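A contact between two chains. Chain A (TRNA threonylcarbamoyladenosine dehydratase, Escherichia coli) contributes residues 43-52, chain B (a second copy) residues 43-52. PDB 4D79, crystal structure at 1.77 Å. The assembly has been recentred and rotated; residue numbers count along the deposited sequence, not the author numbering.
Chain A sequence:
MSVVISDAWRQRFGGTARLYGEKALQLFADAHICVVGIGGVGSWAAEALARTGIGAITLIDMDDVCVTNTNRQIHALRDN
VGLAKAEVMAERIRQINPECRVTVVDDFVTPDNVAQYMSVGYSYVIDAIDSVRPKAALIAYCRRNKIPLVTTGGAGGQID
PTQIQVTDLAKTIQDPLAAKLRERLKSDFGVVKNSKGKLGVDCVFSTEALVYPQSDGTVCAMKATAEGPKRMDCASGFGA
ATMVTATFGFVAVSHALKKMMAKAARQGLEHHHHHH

Chain A 43-52: SWAAEALART
Chain B (43-52) SWAAEALART

Two copies of one helical segment meet across a near-twofold arrangement, their axes almost antiparallel (164°) and 15.3 Å apart at closest approach, so that only long side chains bridge the gap; the summed buried surface is 218 Å². In register, the nearest CA atoms are those of W44(A) and W44(B), 11.2 Å apart. Along chain B, the stretch opens inside a helix already under way at S43(B) (chi1 p), whose O accepts from E47(B) N at 3.1 Å. W44(B) follows with chi1 -51° (m) and chi2 91°; CA-to-CB points sideways, yet the indole end reaches across, and its CZ3 meets W44(A) CZ3 edge to edge at 4.2 Å. A45(B) and A46(B) are out of reach. The CA-to-CB bond of E47(B) points toward the chain A stretch; chi1 t, chi2 p, chi3 -1° place OE2 3.8 Å from W44(A) CH2. The CA-to-CB bond of R51(B) also points toward that stretch, with chi1 m, chi2 and chi3 t, chi4 -79°; its NE forms a salt bridge with E47(B) OE2 at 2.8 Å, one turn back, and lies 4.1 Å from W44(A) CH2, at the ring edge. The charged pair is thus joined within its own helix and packs against the partner's indole, with no hydrogen bond crossing. T52(B) (phi/psi -111/20, chi1 m) donates from OG1 to A48(B) O at 2.7 Å.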

# COMPACT_ATOMS: atom_id res chain seq x y z
N SER A 43 9.60 -2.92 3.71
CA SER A 43 9.74 -3.33 2.31
C SER A 43 8.83 -2.49 1.40
O SER A 43 9.24 -2.09 0.31
CB SER A 43 9.46 -4.84 2.16
OG SER A 43 8.10 -5.18 2.37
N TRP A 44 7.62 -2.16 1.85
CA TRP A 44 6.71 -1.31 1.08
C TRP A 44 7.15 0.15 1.08
O TRP A 44 6.95 0.86 0.09
CB TRP A 44 5.29 -1.42 1.64
CG TRP A 44 4.83 -2.86 1.76
CD1 TRP A 44 4.98 -3.67 2.85
CD2 TRP A 44 4.24 -3.66 0.74
NE1 TRP A 44 4.47 -4.93 2.58
CE2 TRP A 44 4.01 -4.95 1.30
CE3 TRP A 44 3.84 -3.42 -0.58
CZ2 TRP A 44 3.45 -5.99 0.57
CZ3 TRP A 44 3.22 -4.47 -1.29
CH2 TRP A 44 3.06 -5.72 -0.72
N ALA A 45 7.71 0.62 2.19
CA ALA A 45 8.29 1.96 2.17
C ALA A 45 9.34 2.07 1.07
O ALA A 45 9.38 3.05 0.32
CB ALA A 45 8.90 2.29 3.55
N ALA A 46 10.20 1.06 0.97
CA ALA A 46 11.27 1.10 -0.02
C ALA A 46 10.71 1.15 -1.43
O ALA A 46 11.15 1.96 -2.28
CB ALA A 46 12.16 -0.13 0.13
N GLU A 47 9.72 0.32 -1.68
CA GLU A 47 9.01 0.31 -2.94
C GLU A 47 8.44 1.67 -3.25
O GLU A 47 8.55 2.16 -4.38
CB GLU A 47 7.89 -0.74 -2.86
CG GLU A 47 6.98 -0.82 -4.09
CD GLU A 47 7.47 -1.79 -5.16
OE1 GLU A 47 8.53 -2.41 -4.96
OE2 GLU A 47 6.78 -1.93 -6.21
N ALA A 48 7.76 2.29 -2.28
CA ALA A 48 7.14 3.58 -2.53
C ALA A 48 8.19 4.65 -2.83
O ALA A 48 8.00 5.49 -3.73
CB ALA A 48 6.29 3.98 -1.33
N LEU A 49 9.33 4.62 -2.11
CA LEU A 49 10.39 5.57 -2.37
C LEU A 49 10.88 5.46 -3.80
O LEU A 49 10.98 6.46 -4.52
CB LEU A 49 11.57 5.35 -1.41
CG LEU A 49 11.32 5.66 0.05
CD1 LEU A 49 12.46 5.10 0.88
CD2 LEU A 49 11.15 7.17 0.23
N ALA A 50 11.16 4.23 -4.24
CA ALA A 50 11.60 4.01 -5.61
C ALA A 50 10.57 4.51 -6.62
O ALA A 50 10.93 5.11 -7.64
CB ALA A 50 11.91 2.54 -5.84
N ARG A 51 9.28 4.24 -6.38
CA ARG A 51 8.23 4.59 -7.33
C ARG A 51 7.86 6.07 -7.28
O ARG A 51 7.03 6.51 -8.08
CB ARG A 51 6.98 3.72 -7.10
CG ARG A 51 7.23 2.24 -7.44
CD ARG A 51 5.94 1.40 -7.70
NE ARG A 51 6.26 -0.01 -7.99
CZ ARG A 51 6.67 -0.46 -9.16
NH1 ARG A 51 6.76 0.38 -10.18
NH2 ARG A 51 6.95 -1.74 -9.35
N THR A 52 8.45 6.85 -6.37
CA THR A 52 8.23 8.29 -6.33
C THR A 52 9.49 9.07 -6.73
O THR A 52 9.64 10.22 -6.34
CB THR A 52 7.71 8.70 -4.96
OG1 THR A 52 6.71 7.78 -4.55
CG2 THR A 52 7.05 10.10 -5.00
N SER B 43 -3.79 -3.24 -9.26
CA SER B 43 -2.62 -4.11 -9.16
C SER B 43 -2.26 -4.37 -7.71
O SER B 43 -1.94 -5.52 -7.34
CB SER B 43 -1.44 -3.53 -9.95
OG SER B 43 -0.94 -2.35 -9.35
N TRP B 44 -2.38 -3.35 -6.86
CA TRP B 44 -2.14 -3.52 -5.43
C TRP B 44 -3.28 -4.28 -4.76
O TRP B 44 -3.02 -5.05 -3.84
CB TRP B 44 -1.92 -2.17 -4.74
CG TRP B 44 -0.92 -1.38 -5.43
CD1 TRP B 44 -1.16 -0.49 -6.40
CD2 TRP B 44 0.51 -1.40 -5.24
NE1 TRP B 44 -0.01 0.06 -6.84
CE2 TRP B 44 1.05 -0.47 -6.15
CE3 TRP B 44 1.38 -2.09 -4.39
CZ2 TRP B 44 2.41 -0.23 -6.26
CZ3 TRP B 44 2.73 -1.84 -4.48
CH2 TRP B 44 3.24 -0.92 -5.41
N ALA B 45 -4.53 -4.09 -5.19
CA ALA B 45 -5.59 -4.92 -4.64
C ALA B 45 -5.30 -6.39 -4.91
O ALA B 45 -5.47 -7.25 -4.03
CB ALA B 45 -6.94 -4.50 -5.24
N ALA B 46 -4.85 -6.70 -6.13
CA ALA B 46 -4.58 -8.09 -6.48
C ALA B 46 -3.47 -8.66 -5.62
O ALA B 46 -3.57 -9.80 -5.14
CB ALA B 46 -4.24 -8.19 -7.97
N GLU B 47 -2.41 -7.86 -5.40
CA GLU B 47 -1.32 -8.22 -4.51
C GLU B 47 -1.84 -8.52 -3.11
O GLU B 47 -1.51 -9.55 -2.51
CB GLU B 47 -0.29 -7.08 -4.47
CG GLU B 47 0.90 -7.32 -3.54
CD GLU B 47 2.03 -8.07 -4.20
OE1 GLU B 47 1.87 -8.43 -5.39
OE2 GLU B 47 3.09 -8.27 -3.54
N ALA B 48 -2.66 -7.64 -2.58
CA ALA B 48 -3.15 -7.82 -1.22
C ALA B 48 -4.03 -9.07 -1.08
O ALA B 48 -3.98 -9.77 -0.05
CB ALA B 48 -3.92 -6.57 -0.80
N LEU B 49 -4.86 -9.35 -2.08
CA LEU B 49 -5.68 -10.57 -2.05
C LEU B 49 -4.80 -11.82 -2.01
O LEU B 49 -5.05 -12.74 -1.23
CB LEU B 49 -6.58 -10.63 -3.26
CG LEU B 49 -7.67 -9.59 -3.34
CD1 LEU B 49 -8.25 -9.62 -4.76
CD2 LEU B 49 -8.72 -9.79 -2.31
N ALA B 50 -3.79 -11.87 -2.87
CA ALA B 50 -2.89 -13.00 -2.88
C ALA B 50 -2.19 -13.18 -1.53
O ALA B 50 -2.06 -14.32 -1.03
CB ALA B 50 -1.88 -12.82 -4.02
N ARG B 51 -1.75 -12.07 -0.93
CA ARG B 51 -0.99 -12.12 0.31
C ARG B 51 -1.88 -12.30 1.53
O ARG B 51 -1.36 -12.45 2.64
CB ARG B 51 -0.14 -10.86 0.47
CG ARG B 51 1.00 -10.78 -0.57
CD ARG B 51 2.12 -9.83 -0.14
NE ARG B 51 3.13 -9.80 -1.18
CZ ARG B 51 4.06 -10.73 -1.36
NH1 ARG B 51 4.16 -11.76 -0.55
NH2 ARG B 51 4.90 -10.61 -2.38
N THR B 52 -3.19 -12.33 1.37
CA THR B 52 -4.09 -12.62 2.47
C THR B 52 -4.78 -13.97 2.28
O THR B 52 -5.81 -14.24 2.91
CB THR B 52 -5.09 -11.48 2.65
OG1 THR B 52 -4.42 -10.20 2.54
CG2 THR B 52 -5.74 -11.51 3.99